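Local coordinates for protein lysine specific cysteine protease (Porphyromonas gingivalis, PDB 3KM5) that cleaves proteins after lysine and carries adhesin domains with haemolytic activity in vitro, one of which is this calcium-binding chain, at residues A[93-98]-A[113-118]; A[64-69]-A[157-162]; A[8-13]-A[48-53]. All blocks are in the same frame, centred on the assembly; numbering follows the deposited sequence. Where two conformers were deposited one is given.

Overall arrangement
From the N terminus, interaction 3 closes first: the loop after strand 5-7 meets residues 48-53 around one calcium ion, where strand 51-56 begins. Interaction 2 then opens at residues 64-69 and closes the longest loop, at 157-162, pairing two strands of the five-stranded sheet of the jelly roll beside the second calcium ion. Interaction 1, a hairpin between 93-98 and 113-118, opens and closes within that span, so none of the three cross. Interactions 1 and 2 share the five-stranded sheet and meet through Glu114 with Tyr161 and Asp93 with His160. Interaction 3 reaches interaction 2 by packing of Val53 against Leu69, a contact between the two sheets.

Interaction 1: residues A[93-98]-A[113-118]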
loop_
_atom_site.group_PDB
_atom_site.type_symbol
_atom_site.label_atom_id
_atom_site.label_comp_id
_atom_site.label_asym_id
_atom_site.label_seq_id
_atom_site.Cartn_x
_atom_site.Cartn_y
_atom_site.Cartn_z
ATOM N N ASP A 93 -4.307 -3.320 9.619
ATOM C CA ASP A 93 -4.134 -2.099 8.858
ATOM C C ASP A 93 -5.109 -2.070 7.676
ATOM O O ASP A 93 -4.815 -2.407 6.541
ATOM C CB ASP A 93 -2.678 -1.960 8.503
ATOM C CG ASP A 93 -1.915 -1.243 9.579
ATOM O OD1 ASP A 93 -2.074 -0.024 9.710
ATOM O OD2 ASP A 93 -1.156 -1.919 10.307
ATOM N N HIS A 94 -6.336 -1.698 8.011
ATOM C CA HIS A 94 -7.470 -1.650 7.117
ATOM C C HIS A 94 -7.168 -0.840 5.856
ATOM O O HIS A 94 -6.598 0.275 5.941
ATOM C CB HIS A 94 -8.692 -1.056 7.878
ATOM C CG HIS A 94 -9.959 -1.085 7.087
ATOM N ND1 HIS A 94 -10.826 -2.153 7.127
ATOM C CD2 HIS A 94 -10.493 -0.206 6.209
ATOM C CE1 HIS A 94 -11.837 -1.931 6.311
ATOM N NE2 HIS A 94 -11.661 -0.752 5.736
ATOM N N TYR A 95 -7.598 -1.374 4.718
ATOM C CA TYR A 95 -7.443 -0.639 3.468
ATOM C C TYR A 95 -8.554 -0.957 2.493
ATOM O O TYR A 95 -9.223 -1.986 2.589
ATOM C CB TYR A 95 -6.051 -0.899 2.867
ATOM C CG TYR A 95 -5.979 -2.257 2.237
ATOM C CD1 TYR A 95 -6.161 -2.399 0.862
ATOM C CD2 TYR A 95 -5.796 -3.399 2.992
ATOM C CE1 TYR A 95 -6.195 -3.639 0.275
ATOM C CE2 TYR A 95 -5.803 -4.664 2.393
ATOM C CZ TYR A 95 -5.982 -4.771 1.000
ATOM O OH TYR A 95 -6.043 -6.007 0.332
ATOM N N ALA A 96 -8.751 -0.044 1.563
ATOM C CA ALA A 96 -9.668 -0.210 0.455
ATOM C C ALA A 96 -8.946 -0.118 -0.878
ATOM O O ALA A 96 -8.017 0.608 -1.005
ATOM C CB ALA A 96 -10.781 0.857 0.506
ATOM N N VAL A 97 -9.486 -0.795 -1.888
ATOM C CA VAL A 97 -9.160 -0.561 -3.292
ATOM C C VAL A 97 -10.388 0.212 -3.820
ATOM O O VAL A 97 -11.559 -0.177 -3.572
ATOM C CB VAL A 97 -8.972 -1.877 -4.080
ATOM C CG1 VAL A 97 -8.716 -1.648 -5.556
ATOM C CG2 VAL A 97 -7.835 -2.708 -3.470
ATOM N N MET A 98 -10.137 1.333 -4.493
ATOM C CA MET A 98 -11.175 2.186 -5.025
ATOM C C MET A 98 -10.939 2.478 -6.472
ATOM O O MET A 98 -9.830 2.364 -6.982
ATOM C CB MET A 98 -11.184 3.502 -4.251
ATOM C CG MET A 98 -11.130 3.298 -2.727
ATOM S SD MET A 98 -11.268 4.855 -1.840
ATOM C CE MET A 98 -12.984 5.261 -2.039
ATOM N N PHE A 113 -13.441 -2.812 -3.077
ATOM C CA PHE A 113 -13.001 -3.907 -2.204
ATOM C C PHE A 113 -12.410 -3.287 -0.957
ATOM O O PHE A 113 -11.703 -2.306 -1.076
ATOM C CB PHE A 113 -11.926 -4.783 -2.878
ATOM C CG PHE A 113 -11.247 -5.728 -1.914
ATOM C CD1 PHE A 113 -11.976 -6.731 -1.305
ATOM C CD2 PHE A 113 -9.917 -5.540 -1.539
ATOM C CE1 PHE A 113 -11.382 -7.557 -0.334
ATOM C CE2 PHE A 113 -9.314 -6.393 -0.627
ATOM C CZ PHE A 113 -10.042 -7.388 -0.033
ATOM N N GLU A 114 -12.666 -3.838 0.226
ATOM C CA GLU A 114 -11.885 -3.416 1.390
ATOM C C GLU A 114 -11.880 -4.518 2.433
ATOM O O GLU A 114 -12.755 -5.388 2.419
ATOM C CB GLU A 114 -12.314 -2.051 1.951
ATOM C CG GLU A 114 -13.680 -1.984 2.508
ATOM C CD GLU A 114 -14.091 -0.575 3.008
ATOM O OE1 GLU A 114 -15.256 -0.216 2.782
ATOM O OE2 GLU A 114 -13.287 0.148 3.651
ATOM N N GLU A 115 -10.866 -4.508 3.294
ATOM C CA GLU A 115 -10.682 -5.528 4.288
ATOM C C GLU A 115 -9.772 -5.052 5.403
ATOM O O GLU A 115 -9.118 -4.025 5.311
ATOM C CB GLU A 115 -10.127 -6.819 3.689
ATOM C CG GLU A 115 -8.694 -6.680 3.265
ATOM C CD GLU A 115 -8.081 -7.974 2.743
ATOM O OE1 GLU A 115 -8.561 -9.062 3.115
ATOM O OE2 GLU A 115 -7.170 -7.907 1.902
ATOM N N THR A 116 -9.833 -5.798 6.502
ATOM C CA THR A 116 -8.955 -5.605 7.610
ATOM C C THR A 116 -8.090 -6.861 7.676
ATOM O O THR A 116 -8.602 -7.949 7.965
ATOM C CB THR A 116 -9.742 -5.477 8.923
ATOM O OG1 THR A 116 -10.704 -4.436 8.810
ATOM C CG2 THR A 116 -8.826 -5.111 10.063
ATOM N N PRO A 117 -6.792 -6.748 7.346
ATOM C CA PRO A 117 -5.906 -7.904 7.382
ATOM C C PRO A 117 -5.897 -8.645 8.696
ATOM O O PRO A 117 -6.021 -8.037 9.762
ATOM C CB PRO A 117 -4.533 -7.280 7.101
ATOM C CG PRO A 117 -4.863 -6.094 6.255
ATOM C CD PRO A 117 -6.107 -5.546 6.846
ATOM N N ASN A 118 -5.746 -9.958 8.575
ATOM C CA ASN A 118 -5.595 -10.843 9.714
ATOM C C ASN A 118 -4.138 -11.087 10.048
ATOM O O ASN A 118 -3.219 -10.876 9.221
ATOM C CB ASN A 118 -6.283 -12.176 9.407
ATOM C CG ASN A 118 -7.773 -12.049 9.358
ATOM O OD1 ASN A 118 -8.375 -11.393 10.207
ATOM N ND2 ASN A 118 -8.392 -12.683 8.370
#
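Phe113 and Val97 pair strands 95-100 and 109-115, an antiparallel beta hairpin whose second strand forms one border of the five-stranded sheet. Val97 N reaches Phe113 O at 2.8 Å, while the return bond from Phe113 N to Val97 O is longer, 3.3 Å. The Phe113 ring, its CG anti to the backbone N (chi1 168°), has Val97 CG2 and Tyr95 OH at its edge, with Tyr95 OH 3.4 Å from Phe113 CE2. Glu114 sits opposite Ala96, CB against CB, and its extended chain carries the carboxylate to His94. There His94 NE2 donates to Glu114 OE2 at 2.8 Å, in the plane of the imidazole but above that of the carboxylate, the two planes being 52° apart. Glu115 is joined to Tyr95 by two backbone bonds; its O accepts from Tyr95 N and lies over a face of the His94 ring, as a contact and not a hydrogen bond. The Glu115 side chain runs beside the phenol in the same direction. Tyr95 OH donates to the anti lone pair of Glu115 OE2 at 2.7 Å; the same oxygen has a salt bridge to Arg145, and Tyr82 OH bonds to the phenol. Thr116 OG1 meets the other imidazole nitrogen, His94 ND1, at 2.8 Å in a nearly straight hydrogen bond. Pro117 then packs CD against Asp93 O, 3.4 Å away, with CG at the edge of the Tyr95 ring. Gripped at both nitrogens, the imidazole has its rotation fixed. The Glu114 carboxylate, which also bonds Tyr161 OH, would be expected to favour a proton on NE2.

Interaction 2: residues A[64-69]-A[157-162]; sequences NPDNYL and AFRHYN. With CA (calcium ion), chain C.
Asp66 and Arg159 form a side-on salt bridge across antiparallel strands 66-70 and 155-161, neighbours in the five-stranded sheet of the jelly roll. Arg159 NE meets Asp66 OD1 on its syn side at 2.7 Å, and Arg159 NH2 reaches Asp66 OD2 at 3.1 Å. The arginine chain is extended, with CG anti to the backbone N (chi1 -175°), and runs beside Tyr68 in the same direction. Its CG lies over the centre of the Tyr68 ring, 4.0 Å from the centroid. The guanidinium is sandwiched, Tyr68 OH over one face and Tyr161 CD1 over the other. On the opposite side of the sheet, Pro65 CG covers the His160 ring in a CH-pi contact, 3.8 Å from its centroid. Backbone bonds pair Asn67 with His160 and Leu69 with Phe158, setting the register that places Tyr68 beside Arg159. Further out, Ser55 OG at ND1 and Asp93 OD1 at NE2 fix the rotation of the His160 imidazole. Ser55 OG also bonds Asn67 ND2, which probably helps to orient the amide toward the calcium site completed by Asp25, Asp27, Asp29 and Gln31. Asn67 OD1 binds that calcium ion at 2.4 Å, as does a water molecule.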
loop_
_atom_site.group_PDB
_atom_site.type_symbol
_atom_site.label_atom_id
_atom_site.label_comp_id
_atom_site.label_asym_id
_atom_site.label_seq_id
_atom_site.Cartn_x
_atom_site.Cartn_y
_atom_site.Cartn_z
ATOM N N ASN A 64 -3.430 7.966 12.607
ATOM C CA ASN A 64 -4.803 7.787 12.170
ATOM C C ASN A 64 -4.878 8.095 10.659
ATOM O O ASN A 64 -5.335 9.168 10.229
ATOM C CB ASN A 64 -5.746 8.714 12.945
ATOM C CG ASN A 64 -6.047 8.211 14.341
ATOM O OD1 ASN A 64 -5.171 8.188 15.217
ATOM N ND2 ASN A 64 -7.308 7.813 14.559
ATOM N N PRO A 65 -4.339 7.171 9.848
ATOM C CA PRO A 65 -4.211 7.517 8.439
ATOM C C PRO A 65 -5.503 7.605 7.639
ATOM O O PRO A 65 -6.509 6.972 7.957
ATOM C CB PRO A 65 -3.383 6.345 7.882
ATOM C CG PRO A 65 -3.695 5.206 8.812
ATOM C CD PRO A 65 -3.718 5.869 10.134
ATOM N N ASP A 66 -5.450 8.411 6.601
ATOM C CA ASP A 66 -6.386 8.365 5.481
ATOM C C ASP A 66 -5.595 8.751 4.236
ATOM O O ASP A 66 -5.622 9.899 3.775
ATOM C CB ASP A 66 -7.617 9.247 5.725
ATOM C CG ASP A 66 -8.689 9.061 4.647
ATOM O OD1 ASP A 66 -8.495 8.214 3.766
ATOM O OD2 ASP A 66 -9.690 9.820 4.610
ATOM N N ASN A 67 -4.826 7.775 3.766
ATOM C CA ASN A 67 -3.811 7.997 2.764
ATOM C C ASN A 67 -4.194 7.300 1.468
ATOM O O ASN A 67 -4.475 6.093 1.452
ATOM C CB ASN A 67 -2.449 7.432 3.216
ATOM C CG ASN A 67 -1.955 8.002 4.516
ATOM O OD1 ASN A 67 -2.241 9.144 4.847
ATOM N ND2 ASN A 67 -1.123 7.231 5.215
ATOM N N TYR A 68 -4.235 8.053 0.364
ATOM C CA TYR A 68 -4.533 7.499 -0.968
ATOM C C TYR A 68 -3.289 7.373 -1.835
ATOM O O TYR A 68 -2.502 8.305 -1.958
ATOM C CB TYR A 68 -5.535 8.409 -1.712
ATOM C CG TYR A 68 -6.941 8.552 -1.153
ATOM C CD1 TYR A 68 -8.048 8.077 -1.870
ATOM C CD2 TYR A 68 -7.156 9.242 -0.010
ATOM C CE1 TYR A 68 -9.329 8.255 -1.414
ATOM C CE2 TYR A 68 -8.460 9.425 0.466
ATOM C CZ TYR A 68 -9.516 8.932 -0.250
ATOM O OH TYR A 68 -10.801 9.146 0.258
ATOM N N LEU A 69 -3.202 6.239 -2.471
ATOM C CA LEU A 69 -2.189 5.950 -3.486
ATOM C C LEU A 69 -2.942 5.735 -4.801
ATOM O O LEU A 69 -3.715 4.779 -4.912
ATOM C CB LEU A 69 -1.401 4.706 -3.095
ATOM C CG LEU A 69 -0.406 4.176 -4.136
ATOM C CD1 LEU A 69 0.709 5.149 -4.287
ATOM C CD2 LEU A 69 0.139 2.879 -3.668
ATOM N N ALA A 157 -7.154 3.413 -6.844
ATOM C CA ALA A 157 -6.526 3.919 -5.638
ATOM C C ALA A 157 -6.498 2.853 -4.562
ATOM O O ALA A 157 -7.426 2.049 -4.452
ATOM C CB ALA A 157 -7.315 5.135 -5.100
ATOM N N PHE A 158 -5.440 2.857 -3.762
ATOM C CA PHE A 158 -5.363 2.086 -2.522
ATOM C C PHE A 158 -5.409 3.104 -1.393
ATOM O O PHE A 158 -4.644 4.091 -1.366
ATOM C CB PHE A 158 -4.059 1.276 -2.472
ATOM C CG PHE A 158 -3.979 0.239 -3.504
ATOM C CD1 PHE A 158 -4.324 -1.077 -3.204
ATOM C CD2 PHE A 158 -3.526 0.535 -4.769
ATOM C CE1 PHE A 158 -4.268 -2.069 -4.170
ATOM C CE2 PHE A 158 -3.458 -0.446 -5.740
ATOM C CZ PHE A 158 -3.819 -1.770 -5.436
ATOM N N ARG A 159 -6.316 2.873 -0.449
ATOM C CA ARG A 159 -6.605 3.830 0.610
ATOM C C ARG A 159 -6.383 3.145 1.939
ATOM O O ARG A 159 -7.093 2.203 2.266
ATOM C CB ARG A 159 -8.037 4.345 0.491
ATOM C CG ARG A 159 -8.373 5.443 1.494
ATOM C CD ARG A 159 -9.841 5.742 1.401
ATOM N NE ARG A 159 -10.302 6.732 2.362
ATOM C CZ ARG A 159 -11.574 7.062 2.564
ATOM N NH1 ARG A 159 -12.550 6.459 1.873
ATOM N NH2 ARG A 159 -11.866 7.986 3.461
ATOM N N HIS A 160 -5.388 3.590 2.695
ATOM C CA HIS A 160 -5.125 3.087 4.037
ATOM C C HIS A 160 -5.870 4.014 4.984
ATOM O O HIS A 160 -5.557 5.213 5.086
ATOM C CB HIS A 160 -3.595 3.095 4.300
ATOM C CG HIS A 160 -3.162 2.593 5.646
ATOM N ND1 HIS A 160 -1.976 3.005 6.215
ATOM C CD2 HIS A 160 -3.701 1.679 6.504
ATOM C CE1 HIS A 160 -1.771 2.332 7.332
ATOM N NE2 HIS A 160 -2.812 1.540 7.542
ATOM N N TYR A 161 -6.871 3.482 5.672
ATOM C CA TYR A 161 -7.749 4.324 6.459
ATOM C C TYR A 161 -8.532 3.498 7.436
ATOM O O TYR A 161 -8.461 2.284 7.416
ATOM C CB TYR A 161 -8.683 5.128 5.542
ATOM C CG TYR A 161 -9.961 4.459 5.087
ATOM C CD1 TYR A 161 -11.183 5.056 5.349
ATOM C CD2 TYR A 161 -9.959 3.263 4.383
ATOM C CE1 TYR A 161 -12.349 4.471 4.965
ATOM C CE2 TYR A 161 -11.119 2.698 3.979
ATOM C CZ TYR A 161 -12.321 3.295 4.276
ATOM O OH TYR A 161 -13.535 2.738 3.872
ATOM N N ASN A 162 -9.284 4.179 8.302
ATOM C CA ASN A 162 -10.194 3.482 9.228
ATOM C C ASN A 162 -9.449 2.524 10.160
ATOM O O ASN A 162 -9.948 1.437 10.461
ATOM C CB ASN A 162 -11.327 2.746 8.473
ATOM C CG ASN A 162 -12.551 3.581 8.275
ATOM O OD1 ASN A 162 -12.536 4.813 8.434
ATOM N ND2 ASN A 162 -13.645 2.916 7.917
HETATM CA CA CA C . -1.621 10.824 6.482
HETATM O O HOH W 1 -9.721 7.262 8.454
HETATM O O HOH W 2 -1.356 9.088 8.183
#

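Interaction 3: residues A[8-13]-A[48-53]. With CA (calcium ion), chain D; SO4 (sulfate ion), chain E.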
loop_
_atom_site.group_PDB
_atom_site.type_symbol
_atom_site.label_atom_id
_atom_site.label_comp_id
_atom_site.label_asym_id
_atom_site.label_seq_id
_atom_site.Cartn_x
_atom_site.Cartn_y
_atom_site.Cartn_z
ATOM N N THR A 8 6.112 -2.634 -9.899
ATOM C CA THR A 8 7.014 -3.350 -9.001
ATOM C C THR A 8 7.639 -2.441 -7.978
ATOM O O THR A 8 8.291 -2.934 -7.069
ATOM C CB THR A 8 8.156 -4.022 -9.769
ATOM O OG1 THR A 8 8.990 -3.007 -10.351
ATOM C CG2 THR A 8 7.593 -4.984 -10.812
ATOM N N PHE A 9 7.528 -1.133 -8.186
ATOM C CA PHE A 9 8.217 -0.121 -7.387
ATOM C C PHE A 9 9.727 -0.125 -7.499
ATOM O O PHE A 9 10.381 0.659 -6.850
ATOM C CB PHE A 9 7.770 -0.139 -5.918
ATOM C CG PHE A 9 6.287 0.070 -5.775
ATOM C CD1 PHE A 9 5.736 1.302 -6.103
ATOM C CD2 PHE A 9 5.446 -0.992 -5.479
ATOM C CE1 PHE A 9 4.358 1.504 -6.086
ATOM C CE2 PHE A 9 4.060 -0.781 -5.451
ATOM C CZ PHE A 9 3.527 0.448 -5.751
ATOM N N GLU A 10 10.271 -0.942 -8.400
ATOM C CA GLU A 10 11.713 -1.041 -8.524
ATOM C C GLU A 10 12.312 0.223 -9.136
ATOM O O GLU A 10 13.458 0.567 -8.795
ATOM C CB GLU A 10 12.110 -2.293 -9.303
ATOM C CG GLU A 10 11.597 -3.567 -8.650
ATOM C CD GLU A 10 12.029 -3.726 -7.221
ATOM O OE1 GLU A 10 13.247 -3.653 -6.918
ATOM O OE2 GLU A 10 11.141 -3.977 -6.347
ATOM N N SER A 11 11.534 0.923 -9.970
ATOM C CA SER A 11 11.955 2.225 -10.524
ATOM C C SER A 11 11.738 3.437 -9.604
ATOM O O SER A 11 12.077 4.574 -9.979
ATOM C CB SER A 11 11.274 2.490 -11.860
ATOM O OG SER A 11 9.939 2.920 -11.657
ATOM N N SER A 12 11.176 3.212 -8.418
ATOM C CA SER A 12 11.004 4.282 -7.444
ATOM C C SER A 12 12.162 4.270 -6.454
ATOM O O SER A 12 12.993 3.359 -6.455
ATOM C CB SER A 12 9.695 4.089 -6.671
ATOM O OG SER A 12 8.600 4.300 -7.543
ATOM N N THR A 13 12.231 5.291 -5.601
ATOM C CA THR A 13 13.357 5.433 -4.659
ATOM C C THR A 13 12.897 5.479 -3.198
ATOM O O THR A 13 11.844 6.044 -2.885
ATOM C CB THR A 13 14.157 6.700 -4.995
ATOM O OG1 THR A 13 14.761 6.557 -6.294
ATOM C CG2 THR A 13 15.240 6.975 -3.979
ATOM N N GLY A 48 8.819 -8.726 -4.403
ATOM C CA GLY A 48 9.722 -8.894 -5.526
ATOM C C GLY A 48 10.774 -7.805 -5.562
ATOM O O GLY A 48 10.525 -6.675 -5.204
ATOM N N GLY A 49 11.997 -8.121 -6.000
ATOM C CA GLY A 49 13.054 -7.118 -6.003
ATOM C C GLY A 49 13.363 -6.560 -4.630
ATOM O O GLY A 49 13.283 -7.310 -3.649
ATOM N N SER A 50 13.729 -5.273 -4.571
ATOM C CA SER A 50 14.078 -4.657 -3.292
ATOM C C SER A 50 13.028 -3.691 -2.771
ATOM O O SER A 50 13.035 -3.355 -1.579
ATOM C CB SER A 50 15.431 -3.941 -3.358
ATOM O OG SER A 50 15.383 -2.788 -4.179
ATOM N N ASN A 51 12.112 -3.255 -3.636
ATOM C CA ASN A 51 11.216 -2.142 -3.288
ATOM C C ASN A 51 9.740 -2.500 -3.097
ATOM O O ASN A 51 9.180 -3.342 -3.777
ATOM C CB ASN A 51 11.304 -1.065 -4.369
ATOM C CG ASN A 51 12.665 -0.324 -4.374
ATOM O OD1 ASN A 51 13.555 -0.665 -3.617
ATOM N ND2 ASN A 51 12.793 0.678 -5.197
ATOM N N VAL A 52 9.130 -1.798 -2.168
ATOM C CA VAL A 52 7.657 -1.848 -1.974
ATOM C C VAL A 52 7.120 -0.431 -1.870
ATOM O O VAL A 52 7.885 0.516 -1.864
ATOM C CB VAL A 52 7.313 -2.609 -0.667
ATOM C CG1 VAL A 52 7.963 -4.021 -0.698
ATOM C CG2 VAL A 52 7.778 -1.785 0.535
ATOM N N VAL A 53 5.800 -0.283 -1.741
ATOM C CA VAL A 53 5.221 0.983 -1.264
ATOM C C VAL A 53 4.584 0.723 0.127
ATOM O O VAL A 53 4.131 -0.403 0.400
ATOM C CB VAL A 53 4.239 1.578 -2.289
ATOM C CG1 VAL A 53 2.911 0.788 -2.328
ATOM C CG2 VAL A 53 4.025 3.096 -2.078
HETATM CA CA CA D . 9.020 -4.773 -5.657
HETATM S S SO4 E . 8.425 0.014 -12.029
HETATM O O1 SO4 E . 9.574 -0.344 -12.873
HETATM O O2 SO4 E . 7.584 1.027 -12.707
HETATM O O3 SO4 E . 8.938 0.530 -10.783
HETATM O O4 SO4 E . 7.520 -1.118 -11.838
HETATM O O HOH W 3 8.536 -6.293 -7.399
#
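The Phe9 ring takes Val53 CB over one face, 3.8 Å from the centroid and offset toward the rim, while Val53 CG1 approaches Phe9 CZ to 3.5 Å. The Glu10 carboxylate is a second flat group, met on the syn side of both oxygens by consecutive backbone N-H groups, each somewhat out of its plane. Ser50 N donates to Glu10 OE1 at 2.9 Å and Asn51 N to Glu10 OE2 at 3.0 Å. A bend at chi2 (-56°) sets CD of Glu10 near Ser50 N. The third flat group, the Asn51 amide, has Phe9 O close to its plane: Asn51 ND2 donates to that carbonyl at 2.9 Å. Ser12 N, closing the type I turn from Phe9 to Ser12, reaches Phe9 O from the opposite face of the carbonyl plane. Glu10 OE2 also binds calcium, at 2.4 Å, together with Thr8 O, Gly48 O, Asn51 O and a water molecule; Asp172 completes the site. The metal thus draws together oxygens that would otherwise repel. In an ST turn Glu10 N donates to Thr8 OG1, and a sulfate ion, probably from the crystallisation liquor, takes hydrogen bonds from Thr8 N, Thr8 OG1 and Ser11 N. Strand 51-56 runs between 34-37 and 168-177, with backbone hydrogen bonds between Val52 and Leu36 and between Val53 and Leu171, and Phe9 also packs on Ile174 of strand 168-177.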